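Pili retraction protein PilT (Thermus thermophilus, PDB 5FL3) binds ADP and probably couples ATP hydrolysis to the retraction of pili. Local coordinates at residues E110-F115 / I172-K177; E268-I273 / L294-Y299; V288-I293 / R326-H331; H331-Y336 / H354-L359. All blocks are in the same frame, centred on the assembly; numbering follows the deposited sequence.

Overall arrangement
The four contacts follow the chain from the ADP site to the C-terminal helices. Contact 1 comes first along the chain and joins two loops beside the ADP site; its centre lies about 23 Å from that of contact 3 and about 32 Å from that of contact 4. Contacts 2 and 3 interleave in sequence and use successive parts of strand 287-295, which borders the seven-stranded mixed sheet, with centres about 17 Å apart. Contact 4 follows, its centre about 10 Å from that of contact 3, and shares H331 and helix 328-337 with it. The C-terminal helices are thereby linked to a strand that also supplies L289 to the ADP pocket.

Contact 1: residues E110-F115 / I172-K177; sequences EVIPSF and IEFLHK
I112 and F174 lead the packing of two loops, 110-115 and 172-177, which meet without a single hydrogen bond between them. In I112, chi1 (-67°) sets CG1 beside the backbone N and anti to the carbonyl carbon, and CD1 at the end of the chain meets the imidazole of H176, 3.4 Å from CE1, the two side chains crossing at about a right angle. One step back along the same chain, I112 CG1 lies 4.3 Å from F174 CD1. The neighbouring P113 adds its CD at 4.4 Å from F174 CE1, and the carbonyl O of V111 approaches that ring at its edge, 3.9 Å from CE1. Behind these side chains stands helix 146-160, where F174 touches A151 and H176 touches I154. The outer side is looser: the side chain of V111 starts away from the second loop, and E110, exposed to solvent, offers mainly its CG, 4.2 Å from L175 CD1. Backbone hydrogen bonding of L175 with S109 ties the loops together just before E110. The F174 side chain lies about 4 Å from that of T148 and about 5 Å from ADP. The loop leaving the N-terminal sheet thus packs on a loop of the nucleotide-binding domain, beside helix 146-160 that follows the P-loop, consistent with the two-domain architecture of PilT-like ATPases.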
loop_
_atom_site.group_PDB
_atom_site.type_symbol
_atom_site.label_atom_id
_atom_site.label_comp_id
_atom_site.label_asym_id
_atom_site.label_seq_id
_atom_site.Cartn_x
_atom_site.Cartn_y
_atom_site.Cartn_z
ATOM N N GLU A 110 -0.774 14.604 2.299
ATOM C CA GLU A 110 -1.225 15.192 1.058
ATOM C C GLU A 110 -0.036 15.410 0.158
ATOM O O GLU A 110 -0.146 16.041 -0.879
ATOM C CB GLU A 110 -1.940 16.498 1.322
ATOM C CG GLU A 110 -2.799 16.455 2.561
ATOM C CD GLU A 110 -3.650 17.695 2.682
ATOM O OE1 GLU A 110 -4.180 18.133 1.629
ATOM O OE2 GLU A 110 -3.771 18.229 3.816
ATOM N N VAL A 111 1.107 14.880 0.570
ATOM C CA VAL A 111 2.340 15.048 -0.179
ATOM C C VAL A 111 2.768 13.711 -0.773
ATOM O O VAL A 111 3.108 12.778 -0.047
ATOM C CB VAL A 111 3.466 15.623 0.704
ATOM C CG1 VAL A 111 4.797 15.533 -0.015
ATOM C CG2 VAL A 111 3.146 17.062 1.092
ATOM N N ILE A 112 2.744 13.636 -2.099
ATOM C CA ILE A 112 2.960 12.391 -2.803
ATOM C C ILE A 112 4.364 12.286 -3.350
ATOM O O ILE A 112 4.768 13.080 -4.193
ATOM C CB ILE A 112 1.981 12.223 -3.965
ATOM C CG1 ILE A 112 0.557 12.060 -3.426
ATOM C CG2 ILE A 112 2.399 11.035 -4.847
ATOM C CD1 ILE A 112 -0.500 12.092 -4.509
ATOM N N PRO A 113 5.107 11.282 -2.879
ATOM C CA PRO A 113 6.489 11.074 -3.305
ATOM C C PRO A 113 6.565 10.789 -4.801
ATOM O O PRO A 113 5.619 10.230 -5.358
ATOM C CB PRO A 113 6.922 9.852 -2.483
ATOM C CG PRO A 113 5.947 9.784 -1.336
ATOM C CD PRO A 113 4.667 10.265 -1.906
ATOM N N SER A 114 7.665 11.173 -5.440
ATOM C CA SER A 114 7.895 10.824 -6.835
ATOM C C SER A 114 8.285 9.357 -6.999
ATOM O O SER A 114 8.747 8.722 -6.047
ATOM C CB SER A 114 8.998 11.688 -7.410
ATOM O OG SER A 114 10.223 11.314 -6.824
ATOM N N PHE A 115 8.127 8.836 -8.212
ATOM C CA PHE A 115 8.543 7.478 -8.519
ATOM C C PHE A 115 9.982 7.297 -8.108
ATOM O O PHE A 115 10.358 6.271 -7.526
ATOM C CB PHE A 115 8.401 7.173 -10.007
ATOM C CG PHE A 115 6.986 7.116 -10.481
ATOM C CD1 PHE A 115 6.016 6.474 -9.728
ATOM C CD2 PHE A 115 6.617 7.720 -11.676
ATOM C CE1 PHE A 115 4.702 6.423 -10.169
ATOM C CE2 PHE A 115 5.311 7.675 -12.123
ATOM C CZ PHE A 115 4.352 7.032 -11.376
ATOM N N ILE A 172 -8.402 5.915 4.038
ATOM C CA ILE A 172 -7.706 6.757 3.057
ATOM C C ILE A 172 -6.350 7.155 3.613
ATOM O O ILE A 172 -6.287 7.766 4.679
ATOM C CB ILE A 172 -8.484 8.041 2.700
ATOM C CG1 ILE A 172 -9.817 7.703 2.051
ATOM C CG2 ILE A 172 -7.661 8.903 1.755
ATOM C CD1 ILE A 172 -10.665 8.889 1.791
ATOM N N GLU A 173 -5.280 6.801 2.899
ATOM C CA GLU A 173 -3.916 7.037 3.366
ATOM C C GLU A 173 -3.342 8.316 2.764
ATOM O O GLU A 173 -2.588 9.033 3.411
ATOM C CB GLU A 173 -3.007 5.838 3.034
ATOM C CG GLU A 173 -3.382 4.491 3.713
ATOM C CD GLU A 173 -3.096 4.475 5.212
ATOM O OE1 GLU A 173 -2.520 5.480 5.713
ATOM O OE2 GLU A 173 -3.459 3.470 5.894
ATOM N N PHE A 174 -3.714 8.594 1.522
ATOM C CA PHE A 174 -3.287 9.799 0.812
ATOM C C PHE A 174 -4.486 10.575 0.292
ATOM O O PHE A 174 -5.436 9.975 -0.220
ATOM C CB PHE A 174 -2.375 9.438 -0.352
ATOM C CG PHE A 174 -1.030 8.970 0.073
ATOM C CD1 PHE A 174 -0.003 9.878 0.278
ATOM C CD2 PHE A 174 -0.787 7.624 0.279
ATOM C CE1 PHE A 174 1.241 9.449 0.676
ATOM C CE2 PHE A 174 0.452 7.188 0.678
ATOM C CZ PHE A 174 1.468 8.098 0.880
ATOM N N LEU A 175 -4.441 11.902 0.424
ATOM C CA LEU A 175 -5.472 12.777 -0.143
ATOM C C LEU A 175 -5.028 13.362 -1.487
ATOM O O LEU A 175 -3.993 14.031 -1.585
ATOM C CB LEU A 175 -5.814 13.900 0.825
ATOM C CG LEU A 175 -6.464 13.402 2.103
ATOM C CD1 LEU A 175 -6.548 14.534 3.118
ATOM C CD2 LEU A 175 -7.840 12.813 1.800
ATOM N N HIS A 176 -5.811 13.099 -2.524
ATOM C CA HIS A 176 -5.522 13.639 -3.847
ATOM C C HIS A 176 -6.387 14.843 -4.114
ATOM O O HIS A 176 -7.579 14.852 -3.781
ATOM C CB HIS A 176 -5.770 12.604 -4.939
ATOM C CG HIS A 176 -4.907 11.391 -4.835
ATOM N ND1 HIS A 176 -3.665 11.310 -5.425
ATOM C CD2 HIS A 176 -5.110 10.203 -4.219
ATOM C CE1 HIS A 176 -3.144 10.120 -5.183
ATOM N NE2 HIS A 176 -3.999 9.431 -4.449
ATOM N N LYS A 177 -5.800 15.866 -4.715
ATOM C CA LYS A 177 -6.618 16.958 -5.205
ATOM C C LYS A 177 -6.902 16.728 -6.692
ATOM O O LYS A 177 -6.249 15.918 -7.340
ATOM C CB LYS A 177 -5.944 18.305 -4.949
ATOM C CG LYS A 177 -4.630 18.473 -5.636
ATOM C CD LYS A 177 -3.943 19.745 -5.193
ATOM C CE LYS A 177 -2.645 19.961 -5.968
ATOM N NZ LYS A 177 -2.905 20.308 -7.406
#

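Contact 2: residues E268-I273 / L294-Y299; sequences ESLLGI and LIATPY
The β-hairpin of strands 270-280 and 287-295 brings L271, G272 and I273 against A296, I295 and L294, where its two chain ends diverge into helices. I273 and L294 form an antiparallel hydrogen-bonded pair: I273 N donates to L294 O at 2.8 Å, and L294 N returns a bond to I273 O at 3.0 Å. Next to it, G272 and I295 make a non-hydrogen-bonded pair. The ladder finishes with A296 N giving a nearly straight bond (172°) to L271 O over 2.9 Å, the donor standing well above the carbonyl plane. There A296 is the centre of an inverse gamma turn, closed by T297 N on I295 O, and its CB comes 4.3 Å from L270 CB. On the sheet face carrying I273 and L294, the two side chains run side by side in the same direction, CD1 of I273 at 3.9 Å from CD2 of L294. Helix 243-251 covers them through I247, helix 313-318 adds I313 and M317 against L294, and strand 134-139 pairs along the other edge of strand 270-280.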
loop_
_atom_site.group_PDB
_atom_site.type_symbol
_atom_site.label_atom_id
_atom_site.label_comp_id
_atom_site.label_asym_id
_atom_site.label_seq_id
_atom_site.Cartn_x
_atom_site.Cartn_y
_atom_site.Cartn_z
ATOM N N GLU A 268 -6.182 -12.839 -19.092
ATOM C CA GLU A 268 -6.512 -11.853 -20.116
ATOM C C GLU A 268 -6.587 -10.423 -19.554
ATOM O O GLU A 268 -6.234 -9.464 -20.251
ATOM C CB GLU A 268 -7.810 -12.233 -20.840
ATOM C CG GLU A 268 -9.114 -12.099 -20.055
ATOM C CD GLU A 268 -10.341 -12.511 -20.892
ATOM O OE1 GLU A 268 -10.420 -12.148 -22.098
ATOM O OE2 GLU A 268 -11.223 -13.214 -20.346
ATOM N N SER A 269 -6.981 -10.280 -18.288
ATOM C CA SER A 269 -7.112 -8.948 -17.676
ATOM C C SER A 269 -5.889 -8.437 -16.859
ATOM O O SER A 269 -5.811 -7.251 -16.548
ATOM C CB SER A 269 -8.360 -8.925 -16.789
ATOM O OG SER A 269 -8.444 -10.109 -16.012
ATOM N N LEU A 270 -4.931 -9.299 -16.527
ATOM C CA LEU A 270 -3.740 -8.838 -15.800
ATOM C C LEU A 270 -2.843 -7.959 -16.672
ATOM O O LEU A 270 -2.706 -8.208 -17.869
ATOM C CB LEU A 270 -2.936 -10.027 -15.270
ATOM C CG LEU A 270 -1.836 -9.718 -14.254
ATOM C CD1 LEU A 270 -2.391 -8.928 -13.076
ATOM C CD2 LEU A 270 -1.154 -10.979 -13.754
ATOM N N LEU A 271 -2.245 -6.931 -16.069
ATOM C CA LEU A 271 -1.292 -6.036 -16.751
ATOM C C LEU A 271 0.106 -6.134 -16.186
ATOM O O LEU A 271 1.106 -6.072 -16.906
ATOM C CB LEU A 271 -1.719 -4.595 -16.624
ATOM C CG LEU A 271 -2.949 -4.153 -17.374
ATOM C CD1 LEU A 271 -3.022 -2.650 -17.264
ATOM C CD2 LEU A 271 -2.835 -4.586 -18.803
ATOM N N GLY A 272 0.153 -6.233 -14.865
ATOM C CA GLY A 272 1.399 -6.197 -14.128
ATOM C C GLY A 272 1.181 -6.523 -12.660
ATOM O O GLY A 272 0.095 -6.286 -12.107
ATOM N N ILE A 273 2.198 -7.114 -12.040
ATOM C CA ILE A 273 2.233 -7.271 -10.593
ATOM C C ILE A 273 3.515 -6.639 -10.058
ATOM O O ILE A 273 4.607 -6.894 -10.570
ATOM C CB ILE A 273 2.170 -8.745 -10.174
ATOM C CG1 ILE A 273 1.001 -9.454 -10.860
ATOM C CG2 ILE A 273 2.098 -8.871 -8.652
ATOM C CD1 ILE A 273 1.052 -10.952 -10.701
ATOM N N LEU A 294 6.302 -8.352 -12.595
ATOM C CA LEU A 294 5.761 -9.207 -13.646
ATOM C C LEU A 294 4.898 -8.385 -14.584
ATOM O O LEU A 294 3.898 -7.815 -14.166
ATOM C CB LEU A 294 4.948 -10.359 -13.059
ATOM C CG LEU A 294 4.185 -11.200 -14.083
ATOM C CD1 LEU A 294 5.136 -11.679 -15.153
ATOM C CD2 LEU A 294 3.502 -12.386 -13.441
ATOM N N ILE A 295 5.287 -8.289 -15.845
ATOM C CA ILE A 295 4.458 -7.599 -16.820
ATOM C C ILE A 295 3.755 -8.627 -17.682
ATOM O O ILE A 295 4.383 -9.546 -18.204
ATOM C CB ILE A 295 5.265 -6.648 -17.698
ATOM C CG1 ILE A 295 5.909 -5.556 -16.844
ATOM C CG2 ILE A 295 4.370 -6.012 -18.740
ATOM C CD1 ILE A 295 4.950 -4.533 -16.344
ATOM N N ALA A 296 2.444 -8.472 -17.827
ATOM C CA ALA A 296 1.640 -9.437 -18.555
ATOM C C ALA A 296 1.747 -9.267 -20.080
ATOM O O ALA A 296 0.796 -8.864 -20.753
ATOM C CB ALA A 296 0.191 -9.347 -18.109
ATOM N N THR A 297 2.920 -9.589 -20.613
ATOM C CA THR A 297 3.134 -9.702 -22.050
ATOM C C THR A 297 2.267 -10.840 -22.624
ATOM O O THR A 297 1.693 -11.635 -21.859
ATOM C CB THR A 297 4.611 -9.964 -22.351
ATOM O OG1 THR A 297 4.972 -11.250 -21.847
ATOM C CG2 THR A 297 5.478 -8.912 -21.682
ATOM N N PRO A 298 2.138 -10.908 -23.964
ATOM C CA PRO A 298 1.440 -12.046 -24.569
ATOM C C PRO A 298 2.000 -13.388 -24.119
ATOM O O PRO A 298 1.235 -14.312 -23.807
ATOM C CB PRO A 298 1.662 -11.828 -26.062
ATOM C CG PRO A 298 1.719 -10.325 -26.208
ATOM C CD PRO A 298 2.385 -9.830 -24.947
ATOM N N TYR A 299 3.323 -13.489 -24.061
ATOM C CA TYR A 299 3.945 -14.738 -23.650
ATOM C C TYR A 299 3.588 -15.046 -22.191
ATOM O O TYR A 299 3.221 -16.173 -21.870
ATOM C CB TYR A 299 5.466 -14.688 -23.863
ATOM C CG TYR A 299 6.190 -15.906 -23.320
ATOM C CD1 TYR A 299 6.215 -17.112 -24.023
ATOM C CD2 TYR A 299 6.847 -15.847 -22.101
ATOM C CE1 TYR A 299 6.878 -18.230 -23.510
ATOM C CE2 TYR A 299 7.510 -16.940 -21.584
ATOM C CZ TYR A 299 7.523 -18.130 -22.279
ATOM O OH TYR A 299 8.189 -19.200 -21.714
#

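Contact 3: residues V288-I293 / R326-H331; sequences VLALEI and RTFDQH
A capping box formed by T327 and Q330 opens helix 328-337, and R326 just before it docks on I293 of border strand 287-295 through a single antiparallel bridge. I293 N donates to R326 O at 3.1 Å; the return bond is weak. E292, extended with CG anti to its backbone N (chi1 174°), reaches the first helical turn, where its OE1 accepts from F328 N at 2.8 Å through the anti lone pair; OE2 is held by A243 N. The R326 side chain, bent at chi2, brings NE to L291 O in a bond of 2.9 Å, close to straight at 169°, from above the carbonyl plane. L291 N in turn donates to H331 ND1 at 3.1 Å, tilted from the imidazole plane. R326 NH2 sits 3.4 Å above the centre of that imidazole, while I293 CD1 lies over the other guanidinium face, toward its rim. This is a capped helix N-terminus docked on the edge strand of the nucleotide-binding sheet, which carries L289 of the ADP pocket.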
loop_
_atom_site.group_PDB
_atom_site.type_symbol
_atom_site.label_atom_id
_atom_site.label_comp_id
_atom_site.label_asym_id
_atom_site.label_seq_id
_atom_site.Cartn_x
_atom_site.Cartn_y
_atom_site.Cartn_z
ATOM N N VAL A 288 14.766 1.143 1.782
ATOM C CA VAL A 288 14.862 1.089 0.332
ATOM C C VAL A 288 13.912 -0.004 -0.188
ATOM O O VAL A 288 13.630 -0.987 0.520
ATOM C CB VAL A 288 16.334 0.841 -0.101
ATOM C CG1 VAL A 288 16.874 -0.403 0.562
ATOM C CG2 VAL A 288 16.468 0.756 -1.601
ATOM N N LEU A 289 13.393 0.185 -1.399
ATOM C CA LEU A 289 12.413 -0.736 -1.945
ATOM C C LEU A 289 13.063 -1.863 -2.746
ATOM O O LEU A 289 13.838 -1.632 -3.679
ATOM C CB LEU A 289 11.400 0.021 -2.814
ATOM C CG LEU A 289 10.283 -0.783 -3.502
ATOM C CD1 LEU A 289 9.425 -1.538 -2.504
ATOM C CD2 LEU A 289 9.403 0.132 -4.344
ATOM N N ALA A 290 12.745 -3.086 -2.351
ATOM C CA ALA A 290 13.035 -4.266 -3.139
ATOM C C ALA A 290 11.780 -4.559 -3.932
ATOM O O ALA A 290 10.704 -4.686 -3.349
ATOM C CB ALA A 290 13.408 -5.437 -2.256
ATOM N N LEU A 291 11.915 -4.682 -5.250
ATOM C CA LEU A 291 10.756 -4.702 -6.132
ATOM C C LEU A 291 10.885 -5.760 -7.220
ATOM O O LEU A 291 11.908 -5.830 -7.926
ATOM C CB LEU A 291 10.561 -3.316 -6.745
ATOM C CG LEU A 291 9.485 -3.200 -7.807
ATOM C CD1 LEU A 291 8.124 -3.562 -7.217
ATOM C CD2 LEU A 291 9.461 -1.801 -8.378
ATOM N N GLU A 292 9.863 -6.612 -7.307
ATOM C CA GLU A 292 9.748 -7.605 -8.375
ATOM C C GLU A 292 8.618 -7.200 -9.324
ATOM O O GLU A 292 7.517 -6.884 -8.867
ATOM C CB GLU A 292 9.495 -8.989 -7.803
ATOM C CG GLU A 292 9.224 -10.053 -8.824
ATOM C CD GLU A 292 9.158 -11.418 -8.174
ATOM O OE1 GLU A 292 10.132 -11.766 -7.481
ATOM O OE2 GLU A 292 8.148 -12.143 -8.337
ATOM N N ILE A 293 8.893 -7.221 -10.631
ATOM C CA ILE A 293 7.926 -6.813 -11.653
ATOM C C ILE A 293 7.571 -7.937 -12.614
ATOM O O ILE A 293 8.428 -8.421 -13.352
ATOM C CB ILE A 293 8.455 -5.626 -12.473
ATOM C CG1 ILE A 293 8.901 -4.504 -11.532
ATOM C CG2 ILE A 293 7.429 -5.117 -13.455
ATOM C CD1 ILE A 293 9.538 -3.334 -12.226
ATOM N N ARG A 326 11.857 -8.267 -13.678
ATOM C CA ARG A 326 12.969 -8.686 -12.825
ATOM C C ARG A 326 12.373 -9.399 -11.613
ATOM O O ARG A 326 11.246 -9.099 -11.206
ATOM C CB ARG A 326 13.802 -7.494 -12.364
ATOM C CG ARG A 326 13.069 -6.661 -11.352
ATOM C CD ARG A 326 13.226 -5.200 -11.569
ATOM N NE ARG A 326 12.877 -4.485 -10.357
ATOM C CZ ARG A 326 13.068 -3.186 -10.187
ATOM N NH1 ARG A 326 13.611 -2.470 -11.164
ATOM N NH2 ARG A 326 12.727 -2.609 -9.038
ATOM N N THR A 327 13.117 -10.335 -11.036
ATOM C CA THR A 327 12.665 -11.019 -9.833
ATOM C C THR A 327 13.168 -10.276 -8.605
ATOM O O THR A 327 14.006 -9.373 -8.723
ATOM C CB THR A 327 13.157 -12.477 -9.781
ATOM O OG1 THR A 327 14.586 -12.502 -9.783
ATOM C CG2 THR A 327 12.648 -13.250 -10.970
ATOM N N PHE A 328 12.657 -10.643 -7.433
ATOM C CA PHE A 328 13.221 -10.121 -6.197
ATOM C C PHE A 328 14.709 -10.421 -6.088
ATOM O O PHE A 328 15.491 -9.526 -5.763
ATOM C CB PHE A 328 12.517 -10.685 -4.967
ATOM C CG PHE A 328 11.654 -9.694 -4.276
ATOM C CD1 PHE A 328 11.132 -8.620 -4.971
ATOM C CD2 PHE A 328 11.403 -9.796 -2.925
ATOM C CE1 PHE A 328 10.339 -7.694 -4.356
ATOM C CE2 PHE A 328 10.611 -8.855 -2.306
ATOM C CZ PHE A 328 10.059 -7.814 -3.005
ATOM N N ASP A 329 15.086 -11.675 -6.350
ATOM C CA ASP A 329 16.463 -12.098 -6.153
ATOM C C ASP A 329 17.359 -11.331 -7.106
ATOM O O ASP A 329 18.511 -11.056 -6.780
ATOM C CB ASP A 329 16.620 -13.606 -6.345
ATOM C CG ASP A 329 15.955 -14.410 -5.234
ATOM O OD1 ASP A 329 15.543 -13.779 -4.234
ATOM O OD2 ASP A 329 15.878 -15.664 -5.356
ATOM N N GLN A 330 16.824 -10.951 -8.265
ATOM C CA GLN A 330 17.571 -10.105 -9.200
ATOM C C GLN A 330 17.736 -8.686 -8.680
ATOM O O GLN A 330 18.818 -8.125 -8.746
ATOM C CB GLN A 330 16.899 -10.057 -10.574
ATOM C CG GLN A 330 17.148 -11.269 -11.445
ATOM C CD GLN A 330 16.377 -11.196 -12.744
ATOM O OE1 GLN A 330 15.161 -11.020 -12.744
ATOM N NE2 GLN A 330 17.081 -11.319 -13.864
ATOM N N HIS A 331 16.672 -8.097 -8.162
ATOM C CA HIS A 331 16.767 -6.712 -7.731
ATOM C C HIS A 331 17.644 -6.602 -6.495
ATOM O O HIS A 331 18.281 -5.572 -6.287
ATOM C CB HIS A 331 15.384 -6.115 -7.462
ATOM C CG HIS A 331 15.395 -4.630 -7.277
ATOM N ND1 HIS A 331 14.726 -3.997 -6.249
ATOM C CD2 HIS A 331 16.003 -3.646 -7.985
ATOM C CE1 HIS A 331 14.922 -2.694 -6.332
ATOM N NE2 HIS A 331 15.693 -2.453 -7.379
#

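Contact 4: residues H331-Y336 / H354-L359; sequences HLVELY and HEFRLL
F356 has CG anti to its backbone N (chi1 177°), and the ring beyond meets V333, whose CG2 lies anti to the carbonyl carbon. The phenyl ring presents its edge to helix 331-336. CE1 lies 3.6 Å from V333 N and 3.8 Å from V333 CG2, with the carbonyl carbon of L332 in the ring plane. The same ring also meets L332 CB, 4.0 Å from CE1, and, at its edge, Y336 CB, 4.3 Å from CZ. One turn after F356, L359 brings its CB to 4.0 Å from V333 CG2, so that this methyl is touched by both F356 and L359. The short helical segments approach to 9.8 Å between axes and cross at -55°. Helix 343-349 packs on F356 as well, through L343, A346 and L347, making a small C-terminal helical cluster. On the same helix as F356, E355 forms a salt bridge with K314. No hydrogen bond joins the two segments; their cohesion is apolar, resting on the fit of one aromatic edge and one valine methyl rather than on directional bonds.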
loop_
_atom_site.group_PDB
_atom_site.type_symbol
_atom_site.label_atom_id
_atom_site.label_comp_id
_atom_site.label_asym_id
_atom_site.label_seq_id
_atom_site.Cartn_x
_atom_site.Cartn_y
_atom_site.Cartn_z
ATOM N N HIS A 331 16.672 -8.097 -8.162
ATOM C CA HIS A 331 16.767 -6.712 -7.731
ATOM C C HIS A 331 17.644 -6.602 -6.495
ATOM O O HIS A 331 18.281 -5.572 -6.287
ATOM C CB HIS A 331 15.384 -6.115 -7.462
ATOM C CG HIS A 331 15.395 -4.630 -7.277
ATOM N ND1 HIS A 331 14.726 -3.997 -6.249
ATOM C CD2 HIS A 331 16.003 -3.646 -7.985
ATOM C CE1 HIS A 331 14.922 -2.694 -6.332
ATOM N NE2 HIS A 331 15.693 -2.453 -7.379
ATOM N N LEU A 332 17.682 -7.666 -5.689
ATOM C CA LEU A 332 18.437 -7.670 -4.428
ATOM C C LEU A 332 19.941 -7.629 -4.679
ATOM O O LEU A 332 20.659 -6.830 -4.072
ATOM C CB LEU A 332 18.092 -8.894 -3.587
ATOM C CG LEU A 332 16.773 -8.840 -2.813
ATOM C CD1 LEU A 332 16.451 -10.197 -2.200
ATOM C CD2 LEU A 332 16.782 -7.744 -1.737
ATOM N N VAL A 333 20.403 -8.510 -5.566
ATOM C CA VAL A 333 21.750 -8.442 -6.122
ATOM C C VAL A 333 22.105 -7.001 -6.497
ATOM O O VAL A 333 23.115 -6.455 -6.038
ATOM C CB VAL A 333 21.885 -9.350 -7.364
ATOM C CG1 VAL A 333 22.996 -8.865 -8.261
ATOM C CG2 VAL A 333 22.105 -10.801 -6.949
ATOM N N GLU A 334 21.243 -6.384 -7.299
ATOM C CA GLU A 334 21.447 -5.019 -7.768
ATOM C C GLU A 334 21.506 -4.017 -6.610
ATOM O O GLU A 334 22.266 -3.056 -6.648
ATOM C CB GLU A 334 20.337 -4.645 -8.757
ATOM C CG GLU A 334 20.486 -3.274 -9.385
ATOM C CD GLU A 334 19.435 -2.995 -10.454
ATOM O OE1 GLU A 334 18.671 -3.925 -10.818
ATOM O OE2 GLU A 334 19.371 -1.835 -10.927
ATOM N N LEU A 335 20.704 -4.246 -5.576
ATOM C CA LEU A 335 20.703 -3.363 -4.409
ATOM C C LEU A 335 21.944 -3.591 -3.549
ATOM O O LEU A 335 22.549 -2.632 -3.060
ATOM C CB LEU A 335 19.422 -3.556 -3.571
ATOM C CG LEU A 335 18.152 -2.936 -4.177
ATOM C CD1 LEU A 335 16.888 -3.542 -3.585
ATOM C CD2 LEU A 335 18.154 -1.409 -4.023
ATOM N N TYR A 336 22.313 -4.861 -3.368
ATOM C CA TYR A 336 23.507 -5.213 -2.605
ATOM C C TYR A 336 24.782 -4.680 -3.261
ATOM O O TYR A 336 25.533 -3.944 -2.612
ATOM C CB TYR A 336 23.636 -6.721 -2.419
ATOM C CG TYR A 336 24.903 -7.069 -1.689
ATOM C CD1 TYR A 336 25.098 -6.649 -0.381
ATOM C CD2 TYR A 336 25.927 -7.772 -2.312
ATOM C CE1 TYR A 336 26.258 -6.939 0.301
ATOM C CE2 TYR A 336 27.097 -8.075 -1.634
ATOM C CZ TYR A 336 27.260 -7.653 -0.325
ATOM O OH TYR A 336 28.422 -7.933 0.373
ATOM N N HIS A 354 19.908 -19.230 -1.704
ATOM C CA HIS A 354 20.795 -19.987 -2.564
ATOM C C HIS A 354 20.950 -19.307 -3.916
ATOM O O HIS A 354 22.056 -18.902 -4.288
ATOM C CB HIS A 354 20.261 -21.406 -2.751
ATOM C CG HIS A 354 21.092 -22.241 -3.672
ATOM N ND1 HIS A 354 22.160 -22.990 -3.232
ATOM C CD2 HIS A 354 21.017 -22.436 -5.010
ATOM C CE1 HIS A 354 22.709 -23.616 -4.259
ATOM N NE2 HIS A 354 22.034 -23.297 -5.349
ATOM N N GLU A 355 19.836 -19.167 -4.640
ATOM C CA GLU A 355 19.857 -18.583 -5.982
ATOM C C GLU A 355 20.435 -17.171 -5.940
ATOM O O GLU A 355 20.882 -16.641 -6.958
ATOM C CB GLU A 355 18.451 -18.585 -6.619
ATOM C CG GLU A 355 17.924 -19.997 -7.002
ATOM C CD GLU A 355 16.544 -19.999 -7.695
ATOM O OE1 GLU A 355 16.405 -19.354 -8.762
ATOM O OE2 GLU A 355 15.607 -20.671 -7.190
ATOM N N PHE A 356 20.456 -16.582 -4.750
ATOM C CA PHE A 356 21.038 -15.261 -4.568
ATOM C C PHE A 356 22.552 -15.247 -4.786
ATOM O O PHE A 356 23.047 -14.493 -5.633
ATOM C CB PHE A 356 20.717 -14.712 -3.173
ATOM C CG PHE A 356 21.350 -13.373 -2.894
ATOM C CD1 PHE A 356 20.860 -12.224 -3.490
ATOM C CD2 PHE A 356 22.441 -13.266 -2.049
ATOM C CE1 PHE A 356 21.446 -10.996 -3.248
ATOM C CE2 PHE A 356 23.024 -12.038 -1.804
ATOM C CZ PHE A 356 22.525 -10.906 -2.400
ATOM N N ARG A 357 23.288 -16.060 -4.022
ATOM C CA ARG A 357 24.754 -16.001 -4.076
ATOM C C ARG A 357 25.285 -16.437 -5.444
ATOM O O ARG A 357 26.253 -15.871 -5.945
ATOM C CB ARG A 357 25.378 -16.841 -2.957
ATOM C CG ARG A 357 26.923 -16.852 -2.947
ATOM C CD ARG A 357 27.564 -15.451 -2.828
ATOM N NE ARG A 357 29.027 -15.540 -2.705
ATOM C CZ ARG A 357 29.880 -14.533 -2.901
ATOM N NH1 ARG A 357 29.431 -13.333 -3.246
ATOM N NH2 ARG A 357 31.191 -14.735 -2.762
ATOM N N LEU A 358 24.643 -17.431 -6.045
ATOM C CA LEU A 358 24.902 -17.765 -7.439
ATOM C C LEU A 358 24.820 -16.509 -8.296
ATOM O O LEU A 358 25.817 -16.055 -8.859
ATOM C CB LEU A 358 23.904 -18.806 -7.947
ATOM C CG LEU A 358 24.031 -20.213 -7.378
ATOM C CD1 LEU A 358 23.027 -21.143 -8.043
ATOM C CD2 LEU A 358 25.448 -20.717 -7.563
ATOM N N LEU A 359 23.616 -15.955 -8.367
ATOM C CA LEU A 359 23.345 -14.732 -9.109
ATOM C C LEU A 359 24.323 -13.599 -8.778
ATOM O O LEU A 359 24.756 -12.863 -9.670
ATOM C CB LEU A 359 21.914 -14.278 -8.828
ATOM C CG LEU A 359 21.022 -13.971 -10.024
ATOM C CD1 LEU A 359 20.661 -15.244 -10.772
ATOM C CD2 LEU A 359 19.771 -13.255 -9.564
#